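Long-range contacts in MCG133388, isoform CRA_f (Mus musculus, PDB 4ZPO), which is probably a calcium-dependent cell-adhesion protein that may help establish and maintain specific connections between neurons: residues Pro107-Arg112 with Phe123-Ala128; Leu181-Val186 with Ser197-Ile202. All blocks are in the same frame, centred on the assembly; numbering follows the deposited sequence.

How the contacts relate
Both contacts lie in the second of the three cadherin domains of this fragment, and their centres are about 7 Å apart. Contact 2 pairs two neighbouring strands within one sheet; contact 1 runs from the edge strand of that sheet to the sheet facing it. Backbone bonding joins them: Arg109 N lies 2.8 Å from Leu198 O, a probable hydrogen bond. Leu125 CD2 of contact 1 also packs 3.6 Å from Ile199 CD1 of contact 2. Calcium is further off, with the side chain of Phe123 about 11 Å from that of the calcium ligand Glu115. One O-linked mannose touches both contacts, at Pro107, Val182 and Ser197.

Contact 1: Pro107-Arg112 with Phe123-Ala128; sequences PDREMR and FPLDSA
This is a sheet-to-sheet contact across one margin of a cadherin beta-sandwich. Segment 107-112 lies on strand 108-114 of one sheet, and 123-128 leaves the edge strand of the other. Arg109 and Met111 direct their side chains across. Arg109 CG is anti to the backbone N, and the chain bends at chi2 (79°). The bend carries NH1 to Pro124 O, where it makes a weak hydrogen bond of 3.4 Å. The carbonyl oxygen lies at the guanidinium edge, near its plane. Asp126 crosses the arginine obliquely. Its OD1 is 4.0 Å from Arg109 NH1, but well out of the guanidinium plane, so no N-H points at it and any attraction is probably electrostatic only. Met111 is extended beyond CG and leads with its methyl. Met111 CE meets Phe123 CB at 3.6 Å. The methionine and Leu125 side chains cross at about a right angle, with Met111 CE against Leu125 CD2. An alanine in place of Arg109 would lose the bond to Pro124 O and the charge beside Asp126, and would probably loosen this margin. Strand 194-204 holds Arg109 and Met111 by backbone hydrogen bonds, while Leu165 of strand 160-167 packs on Met111 and Leu125.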
loop_
_atom_site.group_PDB
_atom_site.type_symbol
_atom_site.label_atom_id
_atom_site.label_comp_id
_atom_site.label_asym_id
_atom_site.label_seq_id
_atom_site.Cartn_x
_atom_site.Cartn_y
_atom_site.Cartn_z
ATOM N N PRO A 107 -7.190 -6.813 -2.701
ATOM C CA PRO A 107 -6.047 -7.575 -2.185
ATOM C C PRO A 107 -4.702 -6.924 -2.502
ATOM O O PRO A 107 -3.724 -7.172 -1.797
ATOM C CB PRO A 107 -6.176 -8.927 -2.896
ATOM C CG PRO A 107 -6.950 -8.631 -4.133
ATOM C CD PRO A 107 -7.917 -7.551 -3.748
ATOM N N ASP A 108 -4.657 -6.105 -3.547
ATOM C CA ASP A 108 -3.417 -5.445 -3.940
ATOM C C ASP A 108 -3.623 -3.960 -4.241
ATOM O O ASP A 108 -4.689 -3.547 -4.696
ATOM C CB ASP A 108 -2.799 -6.149 -5.152
ATOM C CG ASP A 108 -3.839 -6.580 -6.170
ATOM O OD1 ASP A 108 -4.874 -5.894 -6.298
ATOM O OD2 ASP A 108 -3.619 -7.612 -6.841
ATOM N N ARG A 109 -2.589 -3.168 -3.977
ATOM C CA ARG A 109 -2.640 -1.724 -4.171
ATOM C C ARG A 109 -1.379 -1.221 -4.868
ATOM O O ARG A 109 -0.265 -1.550 -4.461
ATOM C CB ARG A 109 -2.818 -1.014 -2.825
ATOM C CG ARG A 109 -2.592 0.489 -2.871
ATOM C CD ARG A 109 -3.794 1.224 -3.438
ATOM N NE ARG A 109 -3.511 2.640 -3.661
ATOM C CZ ARG A 109 -3.557 3.572 -2.715
ATOM N NH1 ARG A 109 -3.875 3.244 -1.470
ATOM N NH2 ARG A 109 -3.283 4.835 -3.014
ATOM N N GLU A 110 -1.556 -0.425 -5.918
ATOM C CA GLU A 110 -0.424 0.127 -6.652
ATOM C C GLU A 110 -0.247 1.617 -6.371
ATOM O O GLU A 110 -1.219 2.371 -6.337
ATOM C CB GLU A 110 -0.591 -0.104 -8.156
ATOM C CG GLU A 110 0.495 0.538 -9.005
ATOM C CD GLU A 110 0.360 0.209 -10.479
ATOM O OE1 GLU A 110 -0.013 -0.938 -10.802
ATOM O OE2 GLU A 110 0.625 1.101 -11.314
ATOM N N MET A 111 1.000 2.031 -6.166
ATOM C CA MET A 111 1.313 3.432 -5.915
ATOM C C MET A 111 2.427 3.938 -6.824
ATOM O O MET A 111 3.549 3.434 -6.792
ATOM C CB MET A 111 1.707 3.639 -4.452
ATOM C CG MET A 111 0.531 3.808 -3.513
ATOM S SD MET A 111 1.047 4.220 -1.836
ATOM C CE MET A 111 -0.473 4.909 -1.190
ATOM N N ARG A 112 2.106 4.942 -7.633
ATOM C CA ARG A 112 3.094 5.573 -8.496
ATOM C C ARG A 112 3.664 6.814 -7.820
ATOM O O ARG A 112 3.098 7.901 -7.921
ATOM C CB ARG A 112 2.478 5.939 -9.847
ATOM C CG ARG A 112 1.801 4.779 -10.553
ATOM C CD ARG A 112 2.384 4.557 -11.937
ATOM N NE ARG A 112 1.689 3.492 -12.655
ATOM C CZ ARG A 112 2.015 3.078 -13.875
ATOM N NH1 ARG A 112 3.030 3.638 -14.519
ATOM N NH2 ARG A 112 1.325 2.102 -14.451
ATOM N N PHE A 123 0.981 9.374 2.243
ATOM C CA PHE A 123 0.192 8.706 1.216
ATOM C C PHE A 123 -0.900 7.856 1.860
ATOM O O PHE A 123 -0.605 6.885 2.558
ATOM C CB PHE A 123 1.087 7.836 0.329
ATOM C CG PHE A 123 2.245 8.577 -0.279
ATOM C CD1 PHE A 123 3.457 8.662 0.387
ATOM C CD2 PHE A 123 2.124 9.180 -1.520
ATOM C CE1 PHE A 123 4.523 9.340 -0.170
ATOM C CE2 PHE A 123 3.189 9.858 -2.082
ATOM C CZ PHE A 123 4.390 9.938 -1.406
ATOM N N PRO A 124 -2.170 8.219 1.624
ATOM C CA PRO A 124 -3.312 7.532 2.237
ATOM C C PRO A 124 -3.436 6.077 1.791
ATOM O O PRO A 124 -3.052 5.739 0.671
ATOM C CB PRO A 124 -4.512 8.353 1.758
ATOM C CG PRO A 124 -4.051 8.988 0.494
ATOM C CD PRO A 124 -2.598 9.288 0.706
ATOM N N LEU A 125 -3.969 5.231 2.668
ATOM C CA LEU A 125 -4.131 3.813 2.373
ATOM C C LEU A 125 -5.575 3.367 2.575
ATOM O O LEU A 125 -6.315 3.963 3.359
ATOM C CB LEU A 125 -3.198 2.975 3.249
ATOM C CG LEU A 125 -1.701 3.213 3.052
ATOM C CD1 LEU A 125 -0.884 2.401 4.043
ATOM C CD2 LEU A 125 -1.303 2.879 1.627
ATOM N N ASP A 126 -5.971 2.318 1.858
ATOM C CA ASP A 126 -7.316 1.768 1.982
ATOM C C ASP A 126 -7.555 1.236 3.390
ATOM O O ASP A 126 -6.721 0.521 3.942
ATOM C CB ASP A 126 -7.541 0.656 0.955
ATOM C CG ASP A 126 -7.407 1.144 -0.474
ATOM O OD1 ASP A 126 -7.715 2.327 -0.732
ATOM O OD2 ASP A 126 -6.994 0.346 -1.341
ATOM N N SER A 127 -8.695 1.594 3.970
ATOM C CA SER A 127 -9.030 1.174 5.325
ATOM C C SER A 127 -9.650 -0.220 5.335
ATOM O O SER A 127 -10.378 -0.597 4.414
ATOM C CB SER A 127 -9.982 2.179 5.977
ATOM O OG SER A 127 -10.323 1.778 7.293
ATOM N N ALA A 128 -9.360 -0.982 6.385
ATOM C CA ALA A 128 -9.887 -2.334 6.514
ATOM C C ALA A 128 -11.207 -2.338 7.270
ATOM O O ALA A 128 -11.545 -1.371 7.953
ATOM C CB ALA A 128 -8.880 -3.233 7.205
#

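Contact 2: Leu181-Val186 with Ser197-Ile202; sequences LVLTAV and SLISVI. With MAN (alpha-D-mannopyranose), chain I.
Segments 181-186 and 197-202 pair side by side in the antiparallel hairpin of strands 178-187 and 194-204, inside a cadherin sheet. Leu181 with Ile199 and Leu183 with Ser197 are hydrogen-bonded pairs; Val182 with Leu198 between them is non-hydrogen-bonded. Four backbone bonds result, and Leu181 N points its hydrogen almost straight at Ile199 O (2.7 Å). Leu181, Leu183, Ser197 and Ile199 share the face toward the domain core. Ile199 sets CG1 beside its backbone N, and its chain then runs extended (chi2 171°). This brings Ile199 CD1 diagonally to Leu183 CB, at 3.8 Å. Leu125, from the loop across the sandwich, packs on both residues. Val182 and Leu198 lie on the other face and cross obliquely. Leu198 CG is anti to its N (chi1 -163°), and its CD2 turns back to Val182 CG2 at 3.8 Å. The same methyl sits 3.4 Å from Leu181 O. Thr184 and Val186 line this outer face further along. Thr184 CG2 lies 3.8 Å from C1 of a second O-linked mannose, distinct from the one that touches Val182 and Ser197. Val186 CG1 is 3.4 Å from O6 of this second mannose. Backbone bonding therefore fixes the strand pairing, and alternation along the strands sends side chains to the two faces. The inner one is mainly aliphatic, with Ser197 among it; the outer carries the Val182-Leu198 contact and, further along, methyls beside a sugar.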
loop_
_atom_site.group_PDB
_atom_site.type_symbol
_atom_site.label_atom_id
_atom_site.label_comp_id
_atom_site.label_asym_id
_atom_site.label_seq_id
_atom_site.Cartn_x
_atom_site.Cartn_y
_atom_site.Cartn_z
ATOM N N LEU A 181 5.363 -3.628 -0.152
ATOM C CA LEU A 181 5.061 -3.566 1.271
ATOM C C LEU A 181 3.767 -4.310 1.584
ATOM O O LEU A 181 2.875 -4.403 0.741
ATOM C CB LEU A 181 4.960 -2.111 1.733
ATOM C CG LEU A 181 6.148 -1.212 1.381
ATOM C CD1 LEU A 181 5.950 0.184 1.949
ATOM C CD2 LEU A 181 7.455 -1.818 1.871
ATOM N N VAL A 182 3.672 -4.842 2.798
ATOM C CA VAL A 182 2.484 -5.578 3.212
ATOM C C VAL A 182 1.764 -4.875 4.357
ATOM O O VAL A 182 2.231 -4.882 5.497
ATOM C CB VAL A 182 2.831 -7.015 3.645
ATOM C CG1 VAL A 182 1.581 -7.745 4.117
ATOM C CG2 VAL A 182 3.491 -7.767 2.501
ATOM N N LEU A 183 0.625 -4.264 4.043
ATOM C CA LEU A 183 -0.200 -3.622 5.057
ATOM C C LEU A 183 -1.111 -4.650 5.713
ATOM O O LEU A 183 -2.005 -5.201 5.069
ATOM C CB LEU A 183 -1.029 -2.489 4.449
ATOM C CG LEU A 183 -1.972 -1.769 5.415
ATOM C CD1 LEU A 183 -1.193 -1.150 6.566
ATOM C CD2 LEU A 183 -2.789 -0.715 4.685
ATOM N N THR A 184 -0.879 -4.906 6.995
ATOM C CA THR A 184 -1.646 -5.909 7.721
ATOM C C THR A 184 -2.561 -5.265 8.757
ATOM O O THR A 184 -2.114 -4.477 9.590
ATOM C CB THR A 184 -0.721 -6.922 8.424
ATOM O OG1 THR A 184 0.197 -7.477 7.474
ATOM C CG2 THR A 184 -1.534 -8.044 9.056
ATOM N N ALA A 185 -3.845 -5.603 8.692
ATOM C CA ALA A 185 -4.827 -5.096 9.642
ATOM C C ALA A 185 -5.187 -6.169 10.660
ATOM O O ALA A 185 -5.522 -7.291 10.292
ATOM C CB ALA A 185 -6.067 -4.622 8.917
ATOM N N VAL A 186 -5.119 -5.820 11.942
ATOM C CA VAL A 186 -5.365 -6.780 13.013
ATOM C C VAL A 186 -6.471 -6.298 13.950
ATOM O O VAL A 186 -6.540 -5.113 14.279
ATOM C CB VAL A 186 -4.084 -7.037 13.838
ATOM C CG1 VAL A 186 -4.271 -8.227 14.762
ATOM C CG2 VAL A 186 -2.893 -7.261 12.919
ATOM N N SER A 197 -2.961 -6.457 2.638
ATOM C CA SER A 197 -3.101 -5.727 1.387
ATOM C C SER A 197 -1.711 -5.462 0.819
ATOM O O SER A 197 -0.899 -4.780 1.443
ATOM C CB SER A 197 -3.863 -4.419 1.597
ATOM O OG SER A 197 -4.140 -3.786 0.361
ATOM N N LEU A 198 -1.437 -6.016 -0.357
ATOM C CA LEU A 198 -0.105 -5.937 -0.948
ATOM C C LEU A 198 0.110 -4.616 -1.683
ATOM O O LEU A 198 -0.420 -4.407 -2.775
ATOM C CB LEU A 198 0.122 -7.121 -1.897
ATOM C CG LEU A 198 1.556 -7.467 -2.311
ATOM C CD1 LEU A 198 2.001 -6.668 -3.528
ATOM C CD2 LEU A 198 2.515 -7.256 -1.147
ATOM N N ILE A 199 0.898 -3.732 -1.080
ATOM C CA ILE A 199 1.198 -2.436 -1.677
ATOM C C ILE A 199 2.505 -2.478 -2.462
ATOM O O ILE A 199 3.568 -2.740 -1.899
ATOM C CB ILE A 199 1.297 -1.331 -0.610
ATOM C CG1 ILE A 199 0.044 -1.320 0.266
ATOM C CG2 ILE A 199 1.511 0.026 -1.268
ATOM C CD1 ILE A 199 0.158 -0.417 1.473
ATOM N N SER A 200 2.421 -2.221 -3.764
ATOM C CA SER A 200 3.609 -2.185 -4.607
ATOM C C SER A 200 3.893 -0.759 -5.066
ATOM O O SER A 200 3.198 -0.223 -5.930
ATOM C CB SER A 200 3.448 -3.109 -5.816
ATOM O OG SER A 200 2.433 -2.643 -6.685
ATOM N N VAL A 201 4.918 -0.148 -4.480
ATOM C CA VAL A 201 5.287 1.222 -4.817
ATOM C C VAL A 201 6.112 1.276 -6.097
ATOM O O VAL A 201 7.194 0.693 -6.175
ATOM C CB VAL A 201 6.086 1.887 -3.678
ATOM C CG1 VAL A 201 6.536 3.280 -4.090
ATOM C CG2 VAL A 201 5.254 1.943 -2.409
ATOM N N ILE A 202 5.594 1.978 -7.099
ATOM C CA ILE A 202 6.316 2.168 -8.351
ATOM C C ILE A 202 7.039 3.508 -8.341
ATOM O O ILE A 202 6.406 4.562 -8.360
ATOM C CB ILE A 202 5.376 2.112 -9.570
ATOM C CG1 ILE A 202 4.432 0.912 -9.469
ATOM C CG2 ILE A 202 6.180 2.066 -10.862
ATOM C CD1 ILE A 202 5.137 -0.422 -9.495
HETATM C C1 MAN I . -2.286 -11.485 10.552
HETATM C C2 MAN I . -1.900 -12.876 10.014
HETATM C C3 MAN I . -2.319 -13.953 11.015
HETATM C C4 MAN I . -1.785 -13.640 12.421
HETATM C C5 MAN I . -2.250 -12.241 12.852
HETATM C C6 MAN I . -1.673 -11.815 14.186
HETATM O O2 MAN I . -0.482 -13.003 9.879
HETATM O O3 MAN I . -1.895 -15.252 10.605
HETATM O O4 MAN I . -2.274 -14.599 13.347
HETATM O O5 MAN I . -1.827 -11.269 11.869
HETATM O O6 MAN I . -1.760 -10.399 14.271
#